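Phosphate-binding protein PstS (PDB 4N13) binds inorganic phosphate with micromolar affinity as the solute-binding lipoprotein of the PstSACB ABC transporter, which imports phosphate. Local coordinates at residues G78-L89 with Y220-N231. Numbering follows the deposited sequence.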
ATOM      1  N   GLY A  78     -23.014   6.486  -6.022  1.00 11.62           N
ATOM      2  CA  GLY A  78     -23.149   5.263  -6.800  1.00 12.69           C
ATOM      3  C   GLY A  78     -21.867   4.475  -6.983  1.00 12.00           C
ATOM      4  O   GLY A  78     -21.859   3.471  -7.696  1.00 14.29           O
ATOM      5  N   ALA A  79     -20.776   4.892  -6.349  1.00 10.61           N
ATOM      6  CA  ALA A  79     -19.500   4.210  -6.566  1.00 11.23           C
ATOM      7  C   ALA A  79     -19.552   2.810  -5.995  1.00 10.12           C
ATOM      8  O   ALA A  79     -20.098   2.590  -4.923  1.00 12.17           O
ATOM      9  CB  ALA A  79     -18.346   4.985  -5.936  1.00 12.66           C
ATOM     10  N   LYS A  80     -18.926   1.891  -6.719  1.00 10.17           N
ATOM     11  CA  LYS A  80     -18.780   0.506  -6.298  1.00 12.38           C
ATOM     12  C   LYS A  80     -17.332   0.113  -6.514  1.00 10.58           C
ATOM     13  O   LYS A  80     -16.703   0.598  -7.438  1.00 11.39           O
ATOM     14  CB  LYS A  80     -19.700  -0.392  -7.133  1.00 18.41           C
ATOM     15  CG  LYS A  80     -21.177  -0.187  -6.846  1.00 23.68           C
ATOM     16  CD  LYS A  80     -21.500  -0.475  -5.375  1.00 28.47           C
ATOM     17  CE  LYS A  80     -22.407  -1.683  -5.192  1.00 31.59           C
ATOM     18  NZ  LYS A  80     -23.789  -1.453  -5.686  1.00 33.18           N
ATOM     19  N   GLU A  81     -16.807  -0.756  -5.664  1.00 11.48           N
ATOM     20  CA  GLU A  81     -15.411  -1.136  -5.782  1.00 12.28           C
ATOM     21  C   GLU A  81     -15.173  -2.633  -5.665  1.00 11.53           C
ATOM     22  O   GLU A  81     -15.942  -3.370  -5.020  1.00 13.99           O
ATOM     23  CB  GLU A  81     -14.572  -0.377  -4.757  1.00 16.49           C
ATOM     24  CG  GLU A  81     -14.966  -0.615  -3.321  1.00 20.94           C
ATOM     25  CD  GLU A  81     -14.065  -1.615  -2.648  1.00 26.74           C
ATOM     26  OE1 GLU A  81     -13.942  -1.585  -1.405  1.00 31.37           O
ATOM     27  OE2 GLU A  81     -13.451  -2.414  -3.372  1.00 26.30           O
ATOM     28  N   THR A  82     -14.081  -3.058  -6.296  1.00  9.99           N
ATOM     29  CA  THR A  82     -13.577  -4.417  -6.213  1.00 11.34           C
ATOM     30  C   THR A  82     -12.072  -4.324  -6.059  1.00  8.38           C
ATOM     31  O   THR A  82     -11.417  -3.658  -6.835  1.00  9.28           O
ATOM     32  CB  THR A  82     -13.883  -5.187  -7.507  1.00 16.26           C
ATOM     33  OG1 THR A  82     -15.299  -5.280  -7.664  1.00 20.36           O
ATOM     34  CG2 THR A  82     -13.273  -6.587  -7.478  1.00 18.61           C
ATOM     35  N   VAL A  83     -11.511  -5.005  -5.077  1.00  9.20           N
ATOM     36  CA  VAL A  83     -10.060  -4.999  -4.876  1.00  8.63           C
ATOM     37  C   VAL A  83      -9.390  -5.875  -5.936  1.00  7.91           C
ATOM     38  O   VAL A  83      -9.903  -6.956  -6.284  1.00  9.80           O
ATOM     39  CB  VAL A  83      -9.709  -5.489  -3.454  1.00  9.48           C
ATOM     40  CG1 VAL A  83     -10.079  -6.927  -3.239  1.00 12.65           C
ATOM     41  CG2 VAL A  83      -8.219  -5.314  -3.158  1.00 11.33           C
ATOM     42  N   PHE A  84      -8.237  -5.429  -6.455  1.00  7.57           N
ATOM     43  CA  PHE A  84      -7.485  -6.252  -7.412  1.00  7.65           C
ATOM     44  C   PHE A  84      -6.001  -6.357  -7.097  1.00  8.63           C
ATOM     45  O   PHE A  84      -5.317  -7.086  -7.771  1.00 10.14           O
ATOM     46  CB  PHE A  84      -7.672  -5.776  -8.862  1.00  8.73           C
ATOM     47  CG  PHE A  84      -6.866  -4.567  -9.213  1.00  9.58           C
ATOM     48  CD1 PHE A  84      -5.708  -4.675  -9.960  1.00 10.71           C
ATOM     49  CD2 PHE A  84      -7.258  -3.309  -8.786  1.00  9.79           C
ATOM     50  CE1 PHE A  84      -4.964  -3.556 -10.277  1.00 12.33           C
ATOM     51  CE2 PHE A  84      -6.506  -2.197  -9.093  1.00 11.46           C
ATOM     52  CZ  PHE A  84      -5.375  -2.317  -9.843  1.00 12.24           C
ATOM     53  N   ALA A  85      -5.512  -5.637  -6.090  1.00  7.17           N
ATOM     54  CA  ALA A  85      -4.103  -5.702  -5.721  1.00  7.32           C
ATOM     55  C   ALA A  85      -3.904  -5.077  -4.368  1.00  6.70           C
ATOM     56  O   ALA A  85      -4.766  -4.329  -3.906  1.00  7.61           O
ATOM     57  CB  ALA A  85      -3.219  -5.017  -6.770  1.00  9.17           C
ATOM     58  N   TYR A  86      -2.745  -5.352  -3.761  1.00  7.51           N
ATOM     59  CA  TYR A  86      -2.383  -4.771  -2.471  1.00  7.62           C
ATOM     60  C   TYR A  86      -0.977  -4.213  -2.518  1.00  7.75           C
ATOM     61  O   TYR A  86      -0.085  -4.812  -3.138  1.00  9.86           O
ATOM     62  CB  TYR A  86      -2.439  -5.800  -1.349  1.00  9.64           C
ATOM     63  CG  TYR A  86      -3.783  -6.431  -1.197  1.00 12.02           C
ATOM     64  CD1 TYR A  86      -4.778  -5.821  -0.457  1.00 12.53           C
ATOM     65  CD2 TYR A  86      -4.064  -7.649  -1.792  1.00 13.00           C
ATOM     66  CE1 TYR A  86      -6.029  -6.418  -0.318  1.00 14.75           C
ATOM     67  CE2 TYR A  86      -5.289  -8.239  -1.663  1.00 17.14           C
ATOM     68  CZ  TYR A  86      -6.265  -7.637  -0.921  1.00 15.62           C
ATOM     69  OH  TYR A  86      -7.492  -8.266  -0.820  1.00 20.39           O
ATOM     70  N   ASP A  87      -0.805  -3.070  -1.870  1.00  8.49           N
ATOM     71  CA  ASP A  87       0.478  -2.414  -1.682  1.00  9.66           C
ATOM     72  C   ASP A  87       0.743  -2.411  -0.191  1.00  9.00           C
ATOM     73  O   ASP A  87       0.312  -1.509   0.546  1.00  9.37           O
ATOM     74  CB  ASP A  87       0.387  -0.996  -2.251  1.00 12.35           C
ATOM     75  CG  ASP A  87       1.574  -0.157  -1.914  1.00 18.60           C
ATOM     76  OD1 ASP A  87       2.637  -0.743  -1.659  1.00 20.40           O
ATOM     77  OD2 ASP A  87       1.439   1.090  -1.924  1.00 23.43           O
ATOM     78  N   ALA A  88       1.437  -3.443   0.258  1.00  8.73           N
ATOM     79  CA  ALA A  88       1.677  -3.672   1.679  1.00  8.32           C
ATOM     80  C   ALA A  88       3.040  -3.192   2.133  1.00  7.15           C
ATOM     81  O   ALA A  88       4.012  -3.245   1.376  1.00  8.27           O
ATOM     82  CB  ALA A  88       1.522  -5.160   2.007  1.00 10.13           C
ATOM     83  N   LEU A  89       3.109  -2.760   3.383  1.00  6.63           N
ATOM     84  CA  LEU A  89       4.380  -2.368   4.004  1.00  7.63           C
ATOM     85  C   LEU A  89       4.590  -3.179   5.259  1.00  7.07           C
ATOM     86  O   LEU A  89       3.624  -3.583   5.927  1.00  8.16           O
ATOM     87  CB  LEU A  89       4.409  -0.879   4.341  1.00  9.47           C
ATOM     88  CG  LEU A  89       4.292  -0.003   3.098  1.00 12.26           C
ATOM     89  CD1 LEU A  89       2.827   0.385   2.841  1.00 15.46           C
ATOM     90  CD2 LEU A  89       5.212   1.178   3.222  1.00 16.99           C
ATOM     91  N   TYR A 220      -3.813  -8.635   8.270  1.00  7.37           N
ATOM     92  CA  TYR A 220      -2.633  -7.789   8.304  1.00  7.78           C
ATOM     93  C   TYR A 220      -3.048  -6.428   7.812  1.00  8.35           C
ATOM     94  O   TYR A 220      -3.562  -6.290   6.701  1.00  9.30           O
ATOM     95  CB  TYR A 220      -1.525  -8.320   7.430  1.00  8.48           C
ATOM     96  CG  TYR A 220      -0.281  -7.470   7.585  1.00  7.63           C
ATOM     97  CD1 TYR A 220       0.543  -7.617   8.685  1.00  7.71           C
ATOM     98  CD2 TYR A 220       0.042  -6.491   6.664  1.00  7.14           C
ATOM     99  CE1 TYR A 220       1.666  -6.845   8.841  1.00  7.84           C
ATOM    100  CE2 TYR A 220       1.175  -5.706   6.802  1.00  8.09           C
ATOM    101  CZ  TYR A 220       1.980  -5.888   7.910  1.00  7.29           C
ATOM    102  OH  TYR A 220       3.116  -5.147   8.107  1.00  8.42           O
ATOM    103  N   THR A 221      -2.818  -5.418   8.638  1.00  8.53           N
ATOM    104  CA  THR A 221      -3.476  -4.140   8.477  1.00  9.01           C
ATOM    105  C   THR A 221      -2.685  -3.070   7.703  1.00  9.86           C
ATOM    106  O   THR A 221      -3.249  -2.068   7.276  1.00 11.44           O
ATOM    107  CB  THR A 221      -3.869  -3.569   9.858  1.00 11.28           C
ATOM    108  OG1 THR A 221      -2.718  -3.563  10.714  1.00 13.30           O
ATOM    109  CG2 THR A 221      -4.981  -4.409  10.486  1.00 11.49           C
ATOM    110  N   ILE A 222      -1.386  -3.267   7.527  1.00  8.26           N
ATOM    111  CA  ILE A 222      -0.535  -2.215   6.956  1.00  7.73           C
ATOM    112  C   ILE A 222      -0.422  -2.357   5.436  1.00  7.71           C
ATOM    113  O   ILE A 222       0.569  -2.843   4.906  1.00  7.84           O
ATOM    114  CB  ILE A 222       0.878  -2.186   7.602  1.00 10.97           C
ATOM    115  CG1 ILE A 222       0.824  -2.396   9.116  1.00 13.45           C
ATOM    116  CG2 ILE A 222       1.572  -0.876   7.255  1.00 13.08           C
ATOM    117  CD1 ILE A 222       0.055  -1.363   9.850  1.00 15.34           C
ATOM    118  N   LYS A 223      -1.478  -1.979   4.738  1.00  7.39           N
ATOM    119  CA  LYS A 223      -1.483  -2.038   3.286  1.00  7.67           C
ATOM    120  C   LYS A 223      -2.526  -1.113   2.730  1.00  8.02           C
ATOM    121  O   LYS A 223      -3.531  -0.846   3.378  1.00  9.68           O
ATOM    122  CB  LYS A 223      -1.734  -3.460   2.761  1.00  8.63           C
ATOM    123  CG  LYS A 223      -3.177  -3.971   2.849  1.00 10.97           C
ATOM    124  CD  LYS A 223      -3.557  -4.490   4.202  1.00 14.04           C
ATOM    125  CE  LYS A 223      -4.937  -5.162   4.193  1.00 15.63           C
ATOM    126  NZ  LYS A 223      -6.023  -4.149   3.975  1.00 18.79           N
ATOM    127  N   ARG A 224      -2.274  -0.632   1.518  1.00  7.84           N
ATOM    128  CA  ARG A 224      -3.298  -0.001   0.708  1.00  8.29           C
ATOM    129  C   ARG A 224      -3.945  -1.060  -0.160  1.00  7.68           C
ATOM    130  O   ARG A 224      -3.278  -1.925  -0.725  1.00  8.65           O
ATOM    131  CB  ARG A 224      -2.688   1.074  -0.175  1.00 11.23           C
ATOM    132  CG  ARG A 224      -2.075   2.236   0.589  1.00 15.41           C
ATOM    133  CD  ARG A 224      -2.119   3.440  -0.286  1.00 18.90           C
ATOM    134  NE  ARG A 224      -1.467   4.648   0.212  1.00 18.71           N
ATOM    135  CZ  ARG A 224      -2.074   5.639   0.865  1.00 19.04           C
ATOM    136  NH1 ARG A 224      -3.350   5.551   1.220  1.00 21.22           N
ATOM    137  NH2 ARG A 224      -1.395   6.727   1.177  1.00 19.40           N
ATOM    138  N   ASN A 225      -5.258  -0.980  -0.256  1.00  8.68           N
ATOM    139  CA  ASN A 225      -6.037  -1.853  -1.123  1.00  9.31           C
ATOM    140  C   ASN A 225      -6.252  -1.141  -2.456  1.00  9.69           C
ATOM    141  O   ASN A 225      -6.844  -0.058  -2.496  1.00 11.91           O
ATOM    142  CB  ASN A 225      -7.396  -2.150  -0.472  1.00 10.42           C
ATOM    143  CG  ASN A 225      -7.305  -3.058   0.755  1.00 14.97           C
ATOM    144  OD1 ASN A 225      -6.242  -3.446   1.181  1.00 13.98           O
ATOM    145  ND2 ASN A 225      -8.463  -3.411   1.312  1.00 19.50           N
ATOM    146  N   LEU A 226      -5.726  -1.694  -3.540  1.00  8.61           N
ATOM    147  CA  LEU A 226      -5.900  -1.092  -4.863  1.00  8.23           C
ATOM    148  C   LEU A 226      -7.217  -1.588  -5.432  1.00  7.57           C
ATOM    149  O   LEU A 226      -7.433  -2.800  -5.542  1.00  8.50           O
ATOM    150  CB  LEU A 226      -4.734  -1.447  -5.781  1.00 10.16           C
ATOM    151  CG  LEU A 226      -3.545  -0.472  -5.736  1.00 15.34           C
ATOM    152  CD1 LEU A 226      -3.873   0.825  -6.467  1.00 16.38           C
ATOM    153  CD2 LEU A 226      -3.149  -0.136  -4.318  1.00 15.59           C
ATOM    154  N   ILE A 227      -8.091  -0.650  -5.769  1.00  6.96           N
ATOM    155  CA  ILE A 227      -9.484  -0.966  -6.082  1.00  6.81           C
ATOM    156  C   ILE A 227      -9.874  -0.439  -7.451  1.00  5.75           C
ATOM    157  O   ILE A 227      -9.425   0.619  -7.912  1.00  7.15           O
ATOM    158  CB  ILE A 227     -10.479  -0.431  -5.007  1.00  7.74           C
ATOM    159  CG1 ILE A 227     -10.336   1.071  -4.795  1.00  8.80           C
ATOM    160  CG2 ILE A 227     -10.311  -1.192  -3.709  1.00  9.76           C
ATOM    161  CD1 ILE A 227     -11.413   1.640  -3.895  1.00 10.15           C
ATOM    162  N   ILE A 228     -10.735  -1.218  -8.098  1.00  5.86           N
ATOM    163  CA  ILE A 228     -11.400  -0.878  -9.340  1.00  5.66           C
ATOM    164  C   ILE A 228     -12.739  -0.270  -8.955  1.00  5.92           C
ATOM    165  O   ILE A 228     -13.535  -0.905  -8.258  1.00  8.15           O
ATOM    166  CB  ILE A 228     -11.670  -2.155 -10.159  1.00  6.24           C
ATOM    167  CG1 ILE A 228     -10.355  -2.827 -10.546  1.00  7.37           C
ATOM    168  CG2 ILE A 228     -12.521  -1.853 -11.391  1.00  8.33           C
ATOM    169  CD1 ILE A 228     -10.515  -4.275 -10.948  1.00  7.73           C
ATOM    170  N   VAL A 229     -12.977   0.943  -9.413  1.00  5.87           N
ATOM    171  CA  VAL A 229     -14.163   1.716  -9.059  1.00  6.82           C
ATOM    172  C   VAL A 229     -14.994   1.984 -10.309  1.00  6.00           C
ATOM    173  O   VAL A 229     -14.480   2.462 -11.319  1.00  6.42           O
ATOM    174  CB  VAL A 229     -13.785   3.054  -8.376  1.00  7.03           C
ATOM    175  CG1 VAL A 229     -15.030   3.795  -7.891  1.00  7.95           C
ATOM    176  CG2 VAL A 229     -12.814   2.819  -7.221  1.00  8.65           C
ATOM    177  N   THR A 230     -16.283   1.684 -10.206  1.00  6.22           N
ATOM    178  CA  THR A 230     -17.250   1.977 -11.266  1.00  7.18           C
ATOM    179  C   THR A 230     -18.445   2.668 -10.672  1.00  8.15           C
ATOM    180  O   THR A 230     -18.554   2.745  -9.452  1.00  9.10           O
ATOM    181  CB  THR A 230     -17.713   0.693 -11.969  1.00 10.31           C
ATOM    182  OG1 THR A 230     -18.225  -0.215 -10.994  1.00 12.76           O
ATOM    183  CG2 THR A 230     -16.575   0.037 -12.716  1.00 11.04           C
ATOM    184  N   ASN A 231     -19.319   3.198 -11.524  1.00  9.93           N
ATOM    185  CA  ASN A 231     -20.459   3.962 -11.054  1.00 14.11           C
ATOM    186  C   ASN A 231     -21.784   3.350 -11.505  1.00 19.56           C
ATOM    187  O   ASN A 231     -21.817   2.561 -12.436  1.00 21.43           O
ATOM    188  CB  ASN A 231     -20.312   5.412 -11.548  1.00 20.57           C
ATOM    189  CG  ASN A 231     -21.259   6.353 -10.878  1.00 24.83           C
ATOM    190  OD1 ASN A 231     -21.948   6.002  -9.915  1.00 25.81           O
ATOM    191  ND2 ASN A 231     -21.308   7.565 -11.382  1.00 25.82           N
TER
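Phe84 lies across Ile228 at about a right angle, its CD2 3.6 Å from Ile228 CG1, while its own neighbour Ala85 puts CB over one face of the ring, offset toward the rim. With CG between the backbone N and the carbonyl carbon (chi1 78°), the ring swings back toward the partner strand. Phe84 and Ala85 both face Leu226, a classic beta bulge that shifts the antiparallel register by one residue. Leu226 O takes a nearly straight bond from Phe84 N (2.9 Å, 172° at the hydrogen) and a weak one from Ala85 N. Past the bulge, Tyr86 and Asn225 run side by side and point the same way, ring and amide planes 83° apart. Asn225 OD1 meets the ring edge in its plane, 3.2 Å from Tyr86 CD1, and also accepts Lys223 NZ (2.9 Å), a bond that probably helps hold the amide in this rotation. On the same face, nearer the other end, Ile227 CG2 comes within 3.4 Å of Glu81 OE2. Arg224 shares the opposite face with Asp87, yet its extended chain carries the guanidinium to Ser142 and Asp145 of helix 138-151. At the far end Tyr220 OH donates to Leu89 O (2.7 Å) in the carbonyl plane, on a lone pair. Leu89 N donates to the carbonyl O of Ile222, the residue at the centre of an inverse gamma turn. The side chain of Leu89 lies about 4 Å from that of Ser139, and that of Leu226 about 4 Å from that of Thr21; Ser139 and Thr21 probably bind phosphate, as in relatives. The two strands run between the lobes, consistent with the hinge of a class II binding protein: main-chain bonds join them on both sides of the bulge, Leu226 and Ile228 pack against Phe84, and the arginine ties the pair to helix 138-151.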